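Local structure of IRMA (Escherichia coli CFT073, 5EK5) at residues R7-R12 with L108-P113; N13-W18 with A25-L30; P41-L46 with T58-T63. The protein is a secreted, virulence-associated protein of fibronectin-like fold that probably acts by mimicking an interleukin receptor. All blocks are in the same frame, centred on the assembly; numbering follows the deposited sequence.

Overall arrangement
The three contacts join strands in the two sheets of one fibronectin-like sandwich. Contacts 1 and 2 both use strand 9-19 and belong to the same mixed sheet, contact 1 as a parallel pairing at its border and contact 2 as an antiparallel hairpin; contact 3 is a hairpin of the other sheet. Each is partly buried: one face feeds the shared core, where Ile9, Phe111, Phe28 and Leu30 pack on Leu42, Ile44, Met61 and Thr63; the other is more polar in contacts 1 and 3, mixed in contact 2. The polar chemistry differs: a phenol-carboxylate bond in contact 1, an asparagine amide spanning two carbonyls at a bulge in contact 2, threonine and lysine side chains lying alongside each other in contact 3. Contacts 1 and 2 also touch the second subunit.

Contact 1: R7-R12 with L108-P113; sequences RYISIR and LSVFDP. With EDO (1,2-ethanediol), chain F.
The ring of Tyr8 meets Asp112 with its hydroxyl end: OD2 lies at the ring edge, in plane, while Ser10 N sits above one face, toward the rim. Ring and carboxylate planes are turned 56° apart. Tyr8 OH donates to Asp112 OD2 over 2.6 Å, using the anti lone pair of that oxygen, and ring atom CE1 comes within 3.4 Å of Asp112 CB. With CG of Asp112 anti to the backbone N (chi1 -172°), beside the carbonyl carbon, the carboxylate crosses the tyrosine side chain at a slant and presents OD2 to the phenol. The other carboxylate oxygen, OD1, is near a 1,2-ethanediol, probably from the crystallisation liquor, whose O2 lies 2.9 Å from Pro113 O.

The backbones pair in parallel: Ile9 N donates to Val110 O, Asp112 N to Ile9 O, and Ile11 N to Asp112 O. On the face that carries Ile9, Ile11 and Phe111, the phenylalanine lies beside Ile9, pointing the same way, with Phe111 CD1 4.0 Å from Ile9 CG2; the same CD1 is 3.9 Å from Ile11 CG2. Val110 CG1 packs 3.8 Å from Ile9 CG1 and also approaches Arg7 O, whereas the guanidinium of Arg7 turns elsewhere, to a salt bridge with Glu97.

This is the parallel border of the mixed sheet, closing strand 111-113 onto strand 9-19 from far along the chain. Ile9 reaches Leu42 of the facing sheet and Leu30 of strand 23-31, Phe111 reaches Ile44 and Ile92, and Ile11 and Pro113 pack on Ile121 of the second subunit.

Contact 2: N13-W18 with A25-L30; sequences NTDTIW and AYQFRL
Gln27 leaves strand 25-30 in a fully extended course over Thr14 and Asp15 of strand 13-18. Its CB lies 3.8 Å from Thr14 OG1, and CG, anti to the backbone N (chi1 -179°), comes closer to that hydroxyl oxygen. CD passes the same oxygen, after which the amide divides: NE2 remains on the Thr14 side, while OE1 arrives 3.7 Å from Asp15 CB and near Ile17 CD1. Thr14 thus meets the inner part of the chain and Asp15 and Ile17 its tip.

The two strands are antiparallel, but the register slips by one between Asn13 and Asp15, a beta bulge at Thr14. Gln27 O is the polar focus of this irregularity. Thr14 N reaches it over 2.9 Å with a nearly straight bond (170° at the hydrogen), Asn13 ND2 by a distinctly bent one (130°) from the opposite face of its carbonyl plane, and Thr14 OG1 adds a weak bond. ND2 also donates to Asp15 O, 3.0 Å away, which takes Gln27 N on the other face of its plane. One amide nitrogen therefore spans two carbonyls and ties the bulge together. Regular pairing resumes at Asp15 and Gln27 and runs on through Thr16 and Tyr26 to Ile17 and Ala25, which exchange two backbone bonds.

On the opposite side of the sheet Thr16 OG1 lies 3.2 Å from Tyr26 CD1, and Asn13 CB 3.8 Å from Phe28 CE2. Asn13 OD1 and Thr16 OG1 are both hydrogen-bonded to Tyr116 of the second subunit.

The hairpin forms the middle of the mixed sheet: strand 74-82 flanks strand 23-31, with Gln27 touching Asp76 and Phe78, and Phe28 packs on Met61 of strand 55-63 in the opposing sheet.

Contact 3: P41-L46 with T58-T63; sequences PLTITL and TRKMET
Met61 and Thr63 on one strand, with Leu46 on the other, bury the most surface in this beta hairpin, which pairs strands 42-49 and 55-63 at the border of one sheet of the fibronectin-like sandwich. Met61 sits in hydrogen-bonded register with Ile44: Ile44 N donates to Met61 O over 2.7 Å, within the carbonyl plane and almost straight (174° at the hydrogen), and Met61 N returns a bond to Ile44 O. Its side chain runs extended through CG and SD and then bends at chi3 (70°), which brings CE 4.0 Å from Ile44 CD1. Those two side chains lie side by side and point the same way. Leu46 instead crosses Met61 at a slant, setting CD1 3.9 Å from Met61 CB and nearly as close to CE, so Ile44 and Leu46 both meet the terminal methyl and Leu46 also meets CB.

Toward the other end, Thr63 turns its hydroxyl toward strand 42-46. OG1 stands between the backbone N and the carbonyl carbon (chi1 77°) and accepts from Leu42 N at 3.2 Å; Leu42 CB is equally near. Thr63 N donates to Leu42 O, whereas the bond from Leu42 N to Thr63 O is weak.

These residues face the core: Met61 and Thr63 pack on Ala77 of strand 74-82, Thr63 also on Leu30, and Ile44 on Ile92. The opposite face is more polar, and no other protein chain of the assembly touches either segment. There Thr45 CG2 meets Thr58 CG2 at 3.6 Å, and Lys60 lies alongside Thr45 with its CG 3.3 Å from Thr45 OG1.

Contact 1: R7-R12 with L108-P113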
loop_
_atom_site.group_PDB
_atom_site.type_symbol
_atom_site.label_atom_id
_atom_site.label_comp_id
_atom_site.label_asym_id
_atom_site.label_seq_id
_atom_site.Cartn_x
_atom_site.Cartn_y
_atom_site.Cartn_z
ATOM N N ARG B 7 13.743 -12.682 -8.877
ATOM C CA ARG B 7 13.684 -11.944 -7.620
ATOM C C ARG B 7 12.321 -11.295 -7.522
ATOM O O ARG B 7 11.526 -11.403 -8.446
ATOM C CB ARG B 7 14.800 -10.889 -7.540
ATOM C CG ARG B 7 16.207 -11.437 -7.322
ATOM C CD ARG B 7 17.287 -10.393 -7.648
ATOM N NE ARG B 7 17.358 -10.190 -9.099
ATOM C CZ ARG B 7 18.115 -9.291 -9.727
ATOM N NH1 ARG B 7 18.924 -8.492 -9.050
ATOM N NH2 ARG B 7 18.067 -9.201 -11.050
ATOM N N TYR B 8 12.053 -10.620 -6.412
ATOM C CA TYR B 8 10.739 -10.034 -6.181
ATOM C C TYR B 8 10.858 -8.549 -5.854
ATOM O O TYR B 8 11.654 -8.150 -5.001
ATOM C CB TYR B 8 10.034 -10.773 -5.040
ATOM C CG TYR B 8 8.691 -10.213 -4.615
ATOM C CD1 TYR B 8 7.535 -10.490 -5.332
ATOM C CD2 TYR B 8 8.587 -9.407 -3.490
ATOM C CE1 TYR B 8 6.305 -9.987 -4.925
ATOM C CE2 TYR B 8 7.370 -8.893 -3.083
ATOM C CZ TYR B 8 6.233 -9.184 -3.802
ATOM O OH TYR B 8 5.027 -8.669 -3.382
ATOM N N ILE B 9 10.072 -7.735 -6.555
ATOM C CA ILE B 9 9.876 -6.338 -6.186
ATOM C C ILE B 9 8.401 -5.984 -6.226
ATOM O O ILE B 9 7.805 -5.884 -7.299
ATOM C CB ILE B 9 10.619 -5.368 -7.129
ATOM C CG1 ILE B 9 12.114 -5.662 -7.150
ATOM C CG2 ILE B 9 10.372 -3.922 -6.713
ATOM C CD1 ILE B 9 12.853 -4.918 -8.234
ATOM N N SER B 10 7.815 -5.771 -5.056
ATOM C CA SER B 10 6.501 -5.173 -4.992
ATOM C C SER B 10 6.705 -3.680 -5.177
ATOM O O SER B 10 7.695 -3.117 -4.707
ATOM C CB SER B 10 5.809 -5.484 -3.667
ATOM O OG SER B 10 6.372 -4.718 -2.619
ATOM N N ILE B 11 5.777 -3.037 -5.867
ATOM C CA ILE B 11 5.911 -1.619 -6.133
ATOM C C ILE B 11 4.541 -0.966 -6.062
ATOM O O ILE B 11 3.559 -1.471 -6.608
ATOM C CB ILE B 11 6.586 -1.358 -7.504
ATOM C CG1 ILE B 11 6.744 0.142 -7.757
ATOM C CG2 ILE B 11 5.818 -2.034 -8.633
ATOM C CD1 ILE B 11 7.655 0.471 -8.920
ATOM N N ARG B 12 4.480 0.142 -5.337
ATOM C CA ARG B 12 3.239 0.870 -5.160
ATOM C C ARG B 12 3.505 2.352 -4.980
ATOM O O ARG B 12 4.579 2.751 -4.530
ATOM C CB ARG B 12 2.463 0.310 -3.964
ATOM C CG ARG B 12 3.148 0.502 -2.616
ATOM C CD ARG B 12 2.380 -0.208 -1.505
ATOM N NE ARG B 12 2.954 0.034 -0.184
ATOM C CZ ARG B 12 2.555 0.991 0.645
ATOM N NH1 ARG B 12 1.573 1.811 0.297
ATOM N NH2 ARG B 12 3.140 1.131 1.827
ATOM N N LEU B 108 10.342 -7.784 -16.491
ATOM C CA LEU B 108 9.220 -7.072 -15.894
ATOM C C LEU B 108 8.386 -7.980 -14.991
ATOM O O LEU B 108 7.582 -7.502 -14.190
ATOM C CB LEU B 108 8.338 -6.460 -16.984
ATOM C CG LEU B 108 9.011 -5.443 -17.912
ATOM C CD1 LEU B 108 7.973 -4.651 -18.691
ATOM C CD2 LEU B 108 9.928 -4.508 -17.133
ATOM N N SER B 109 8.582 -9.290 -15.121
ATOM C CA SER B 109 7.856 -10.264 -14.309
ATOM C C SER B 109 8.245 -10.182 -12.835
ATOM O O SER B 109 7.504 -10.634 -11.961
ATOM C CB SER B 109 8.097 -11.681 -14.836
ATOM O OG SER B 109 9.483 -11.969 -14.913
ATOM N N VAL B 110 9.411 -9.602 -12.570
ATOM C CA VAL B 110 9.903 -9.417 -11.210
ATOM C C VAL B 110 8.955 -8.540 -10.390
ATOM O O VAL B 110 8.763 -8.758 -9.191
ATOM C CB VAL B 110 11.317 -8.785 -11.221
ATOM C CG1 VAL B 110 11.700 -8.261 -9.843
ATOM C CG2 VAL B 110 12.341 -9.788 -11.711
ATOM N N PHE B 111 8.334 -7.570 -11.055
ATOM C CA PHE B 111 7.481 -6.601 -10.375
ATOM C C PHE B 111 6.151 -7.172 -9.898
ATOM O O PHE B 111 5.513 -7.969 -10.583
ATOM C CB PHE B 111 7.218 -5.399 -11.284
ATOM C CG PHE B 111 8.405 -4.499 -11.454
ATOM C CD1 PHE B 111 8.829 -3.690 -10.411
ATOM C CD2 PHE B 111 9.093 -4.453 -12.655
ATOM C CE1 PHE B 111 9.923 -2.859 -10.561
ATOM C CE2 PHE B 111 10.188 -3.622 -12.812
ATOM C CZ PHE B 111 10.603 -2.824 -11.765
ATOM N N ASP B 112 5.748 -6.745 -8.706
ATOM C CA ASP B 112 4.435 -7.063 -8.166
ATOM C C ASP B 112 3.696 -5.748 -7.922
ATOM O O ASP B 112 3.652 -5.257 -6.796
ATOM C CB ASP B 112 4.574 -7.860 -6.870
ATOM C CG ASP B 112 3.253 -8.385 -6.356
ATOM O OD1 ASP B 112 2.290 -8.430 -7.141
ATOM O OD2 ASP B 112 3.176 -8.749 -5.163
ATOM N N PRO B 113 3.105 -5.179 -8.983
ATOM C CA PRO B 113 2.539 -3.826 -8.964
ATOM C C PRO B 113 1.207 -3.719 -8.228
ATOM O O PRO B 113 0.471 -4.693 -8.154
ATOM C CB PRO B 113 2.344 -3.524 -10.448
ATOM C CG PRO B 113 2.029 -4.853 -11.033
ATOM C CD PRO B 113 2.886 -5.842 -10.281
HETATM C C1 EDO F . -0.233 -7.712 -8.624
HETATM O O1 EDO F . -0.760 -7.090 -9.763
HETATM C C2 EDO F . -1.076 -7.333 -7.409
HETATM O O2 EDO F . -0.213 -6.893 -6.397
#

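Contact 2: N13-W18 with A25-L30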
loop_
_atom_site.group_PDB
_atom_site.type_symbol
_atom_site.label_atom_id
_atom_site.label_comp_id
_atom_site.label_asym_id
_atom_site.label_seq_id
_atom_site.Cartn_x
_atom_site.Cartn_y
_atom_site.Cartn_z
ATOM N N ASN B 13 2.516 3.162 -5.332
ATOM C CA ASN B 13 2.605 4.599 -5.164
ATOM C C ASN B 13 2.157 4.984 -3.760
ATOM O O ASN B 13 1.059 4.626 -3.332
ATOM C CB ASN B 13 1.757 5.307 -6.218
ATOM C CG ASN B 13 1.585 6.778 -5.934
ATOM O OD1 ASN B 13 0.463 7.267 -5.805
ATOM N ND2 ASN B 13 2.695 7.498 -5.844
ATOM N N THR B 14 3.014 5.701 -3.041
ATOM C CA THR B 14 2.781 5.975 -1.626
ATOM C C THR B 14 2.473 7.439 -1.325
ATOM O O THR B 14 1.969 7.755 -0.246
ATOM C CB THR B 14 3.992 5.559 -0.776
ATOM O OG1 THR B 14 5.173 6.188 -1.290
ATOM C CG2 THR B 14 4.156 4.049 -0.781
ATOM N N ASP B 15 2.729 8.319 -2.288
ATOM C CA ASP B 15 2.485 9.741 -2.087
ATOM C C ASP B 15 2.651 10.552 -3.363
ATOM O O ASP B 15 3.227 10.090 -4.347
ATOM C CB ASP B 15 3.448 10.291 -1.023
ATOM C CG ASP B 15 2.944 11.570 -0.372
ATOM O OD1 ASP B 15 1.918 12.119 -0.831
ATOM O OD2 ASP B 15 3.590 12.035 0.592
ATOM N N THR B 16 2.129 11.771 -3.323
ATOM C CA THR B 16 2.292 12.734 -4.398
ATOM C C THR B 16 2.756 14.032 -3.766
ATOM O O THR B 16 2.094 14.562 -2.876
ATOM C CB THR B 16 0.985 12.968 -5.182
ATOM O OG1 THR B 16 0.676 11.809 -5.965
ATOM C CG2 THR B 16 1.121 14.172 -6.103
ATOM N N ILE B 17 3.889 14.550 -4.222
ATOM C CA ILE B 17 4.440 15.748 -3.611
ATOM C C ILE B 17 4.406 16.907 -4.591
ATOM O O ILE B 17 4.969 16.825 -5.682
ATOM C CB ILE B 17 5.887 15.528 -3.128
ATOM C CG1 ILE B 17 5.951 14.370 -2.133
ATOM C CG2 ILE B 17 6.439 16.801 -2.506
ATOM C CD1 ILE B 17 7.318 13.729 -2.036
ATOM N N TRP B 18 3.728 17.980 -4.201
ATOM C CA TRP B 18 3.640 19.167 -5.038
ATOM C C TRP B 18 4.874 20.026 -4.831
ATOM O O TRP B 18 5.189 20.420 -3.711
ATOM C CB TRP B 18 2.366 19.966 -4.743
ATOM C CG TRP B 18 1.111 19.296 -5.215
ATOM C CD1 TRP B 18 0.551 19.391 -6.461
ATOM C CD2 TRP B 18 0.239 18.439 -4.464
ATOM N NE1 TRP B 18 -0.599 18.644 -6.528
ATOM C CE2 TRP B 18 -0.810 18.049 -5.302
ATOM C CE3 TRP B 18 0.264 17.966 -3.140
ATOM C CZ2 TRP B 18 -1.841 17.208 -4.888
ATOM C CZ3 TRP B 18 -0.762 17.128 -2.727
ATOM C CH2 TRP B 18 -1.796 16.758 -3.594
ATOM N N ALA B 25 5.717 15.207 -7.842
ATOM C CA ALA B 25 6.640 14.112 -7.604
ATOM C C ALA B 25 5.869 12.926 -7.054
ATOM O O ALA B 25 5.385 12.961 -5.922
ATOM C CB ALA B 25 7.743 14.533 -6.645
ATOM N N TYR B 26 5.734 11.884 -7.862
ATOM C CA TYR B 26 5.061 10.678 -7.410
ATOM C C TYR B 26 6.062 9.733 -6.764
ATOM O O TYR B 26 7.022 9.296 -7.398
ATOM C CB TYR B 26 4.330 9.999 -8.569
ATOM C CG TYR B 26 3.386 10.934 -9.294
ATOM C CD1 TYR B 26 2.105 11.172 -8.813
ATOM C CD2 TYR B 26 3.779 11.582 -10.458
ATOM C CE1 TYR B 26 1.240 12.027 -9.467
ATOM C CE2 TYR B 26 2.921 12.442 -11.121
ATOM C CZ TYR B 26 1.653 12.659 -10.621
ATOM O OH TYR B 26 0.795 13.511 -11.274
ATOM N N GLN B 27 5.826 9.427 -5.494
ATOM C CA GLN B 27 6.738 8.601 -4.722
ATOM C C GLN B 27 6.340 7.136 -4.804
ATOM O O GLN B 27 5.185 6.780 -4.552
ATOM C CB GLN B 27 6.756 9.061 -3.264
ATOM C CG GLN B 27 7.692 8.276 -2.356
ATOM C CD GLN B 27 7.704 8.823 -0.943
ATOM O OE1 GLN B 27 7.127 9.875 -0.672
ATOM N NE2 GLN B 27 8.359 8.111 -0.035
ATOM N N PHE B 28 7.300 6.288 -5.152
ATOM C CA PHE B 28 7.037 4.863 -5.210
ATOM C C PHE B 28 7.922 4.147 -4.200
ATOM O O PHE B 28 9.127 4.406 -4.101
ATOM C CB PHE B 28 7.275 4.320 -6.620
ATOM C CG PHE B 28 6.320 4.863 -7.648
ATOM C CD1 PHE B 28 6.544 6.090 -8.248
ATOM C CD2 PHE B 28 5.187 4.146 -8.006
ATOM C CE1 PHE B 28 5.664 6.590 -9.188
ATOM C CE2 PHE B 28 4.303 4.642 -8.946
ATOM C CZ PHE B 28 4.543 5.865 -9.537
ATOM N N ARG B 29 7.315 3.246 -3.439
ATOM C CA ARG B 29 8.072 2.372 -2.559
ATOM C C ARG B 29 8.292 1.022 -3.224
ATOM O O ARG B 29 7.342 0.392 -3.704
ATOM C CB ARG B 29 7.380 2.195 -1.215
ATOM C CG ARG B 29 8.173 1.325 -0.249
ATOM C CD ARG B 29 7.450 1.204 1.066
ATOM N NE ARG B 29 7.355 2.497 1.737
ATOM C CZ ARG B 29 6.690 2.708 2.870
ATOM N NH1 ARG B 29 6.055 1.712 3.469
ATOM N NH2 ARG B 29 6.661 3.919 3.409
ATOM N N LEU B 30 9.545 0.585 -3.258
ATOM C CA LEU B 30 9.867 -0.725 -3.801
ATOM C C LEU B 30 10.282 -1.621 -2.646
ATOM O O LEU B 30 11.020 -1.201 -1.764
ATOM C CB LEU B 30 10.979 -0.633 -4.852
ATOM C CG LEU B 30 10.623 -0.160 -6.269
ATOM C CD1 LEU B 30 10.188 1.299 -6.263
ATOM C CD2 LEU B 30 11.783 -0.361 -7.232
#

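Contact 3: P41-L46 with T58-T63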
loop_
_atom_site.group_PDB
_atom_site.type_symbol
_atom_site.label_atom_id
_atom_site.label_comp_id
_atom_site.label_asym_id
_atom_site.label_seq_id
_atom_site.Cartn_x
_atom_site.Cartn_y
_atom_site.Cartn_z
ATOM N N PRO B 41 21.240 -0.432 -8.574
ATOM C CA PRO B 41 20.491 0.732 -9.065
ATOM C C PRO B 41 19.581 0.395 -10.249
ATOM O O PRO B 41 20.041 -0.197 -11.224
ATOM C CB PRO B 41 21.595 1.704 -9.484
ATOM C CG PRO B 41 22.745 1.359 -8.600
ATOM C CD PRO B 41 22.658 -0.116 -8.323
ATOM N N LEU B 42 18.306 0.764 -10.156
ATOM C CA LEU B 42 17.349 0.486 -11.224
ATOM C C LEU B 42 16.948 1.718 -12.026
ATOM O O LEU B 42 16.845 2.820 -11.489
ATOM C CB LEU B 42 16.089 -0.173 -10.654
ATOM C CG LEU B 42 16.283 -1.504 -9.928
ATOM C CD1 LEU B 42 14.960 -2.010 -9.380
ATOM C CD2 LEU B 42 16.892 -2.524 -10.871
ATOM N N THR B 43 16.713 1.517 -13.319
ATOM C CA THR B 43 16.132 2.557 -14.161
ATOM C C THR B 43 14.792 2.094 -14.715
ATOM O O THR B 43 14.735 1.165 -15.522
ATOM C CB THR B 43 17.054 2.931 -15.331
ATOM O OG1 THR B 43 18.278 3.472 -14.821
ATOM C CG2 THR B 43 16.386 3.960 -16.226
ATOM N N ILE B 44 13.716 2.745 -14.290
ATOM C CA ILE B 44 12.382 2.299 -14.662
ATOM C C ILE B 44 11.654 3.335 -15.512
ATOM O O ILE B 44 11.544 4.498 -15.129
ATOM C CB ILE B 44 11.543 1.978 -13.412
ATOM C CG1 ILE B 44 12.300 0.996 -12.510
ATOM C CG2 ILE B 44 10.187 1.422 -13.808
ATOM C CD1 ILE B 44 11.604 0.689 -11.206
ATOM N N THR B 45 11.168 2.902 -16.672
ATOM C CA THR B 45 10.432 3.776 -17.579
ATOM C C THR B 45 8.924 3.555 -17.477
ATOM O O THR B 45 8.436 2.446 -17.705
ATOM C CB THR B 45 10.876 3.568 -19.035
ATOM O OG1 THR B 45 12.290 3.785 -19.138
ATOM C CG2 THR B 45 10.156 4.539 -19.947
ATOM N N LEU B 46 8.192 4.614 -17.148
ATOM C CA LEU B 46 6.750 4.519 -16.931
ATOM C C LEU B 46 5.942 5.393 -17.888
ATOM O O LEU B 46 6.292 6.549 -18.130
ATOM C CB LEU B 46 6.405 4.896 -15.489
ATOM C CG LEU B 46 6.975 4.015 -14.376
ATOM C CD1 LEU B 46 8.344 4.523 -13.936
ATOM C CD2 LEU B 46 6.019 3.951 -13.199
ATOM N N THR B 58 5.754 9.964 -21.028
ATOM C CA THR B 58 6.567 8.818 -20.650
ATOM C C THR B 58 7.834 9.316 -19.964
ATOM O O THR B 58 8.583 10.119 -20.522
ATOM C CB THR B 58 6.926 7.947 -21.860
ATOM O OG1 THR B 58 5.726 7.408 -22.426
ATOM C CG2 THR B 58 7.831 6.805 -21.440
ATOM N N ARG B 59 8.066 8.839 -18.747
ATOM C CA ARG B 59 9.167 9.334 -17.933
ATOM C C ARG B 59 9.950 8.184 -17.312
ATOM O O ARG B 59 9.455 7.060 -17.209
ATOM C CB ARG B 59 8.646 10.275 -16.846
ATOM C CG ARG B 59 7.979 11.537 -17.373
ATOM C CD ARG B 59 9.014 12.549 -17.827
ATOM N NE ARG B 59 8.407 13.763 -18.365
ATOM C CZ ARG B 59 8.151 13.966 -19.654
ATOM N NH1 ARG B 59 8.445 13.031 -20.549
ATOM N NH2 ARG B 59 7.600 15.107 -20.051
ATOM N N LYS B 60 11.182 8.469 -16.910
ATOM C CA LYS B 60 12.030 7.464 -16.289
ATOM C C LYS B 60 12.211 7.722 -14.799
ATOM O O LYS B 60 12.220 8.866 -14.349
ATOM C CB LYS B 60 13.390 7.410 -16.986
ATOM C CG LYS B 60 13.333 6.785 -18.370
ATOM C CD LYS B 60 14.710 6.674 -18.999
ATOM C CE LYS B 60 14.615 6.194 -20.439
ATOM N NZ LYS B 60 15.955 6.004 -21.059
ATOM N N MET B 61 12.355 6.641 -14.042
ATOM C CA MET B 61 12.525 6.717 -12.599
ATOM C C MET B 61 13.765 5.934 -12.161
ATOM O O MET B 61 13.980 4.809 -12.607
ATOM C CB MET B 61 11.269 6.189 -11.903
ATOM C CG MET B 61 11.290 6.256 -10.392
ATOM S SD MET B 61 9.696 5.779 -9.690
ATOM C CE MET B 61 9.659 4.024 -10.052
ATOM N N GLU B 62 14.577 6.539 -11.296
ATOM C CA GLU B 62 15.804 5.904 -10.816
ATOM C C GLU B 62 15.728 5.527 -9.342
ATOM O O GLU B 62 15.212 6.284 -8.517
ATOM C CB GLU B 62 17.002 6.834 -11.042
ATOM C CG GLU B 62 17.220 7.222 -12.497
ATOM C CD GLU B 62 18.017 6.183 -13.264
ATOM O OE1 GLU B 62 17.764 4.977 -13.073
ATOM O OE2 GLU B 62 18.889 6.573 -14.070
ATOM N N THR B 63 16.255 4.350 -9.015
ATOM C CA THR B 63 16.268 3.889 -7.632
ATOM C C THR B 63 17.690 3.588 -7.176
ATOM O O THR B 63 18.551 3.275 -7.991
ATOM C CB THR B 63 15.423 2.610 -7.437
ATOM O OG1 THR B 63 16.138 1.471 -7.931
ATOM C CG2 THR B 63 14.081 2.717 -8.148
#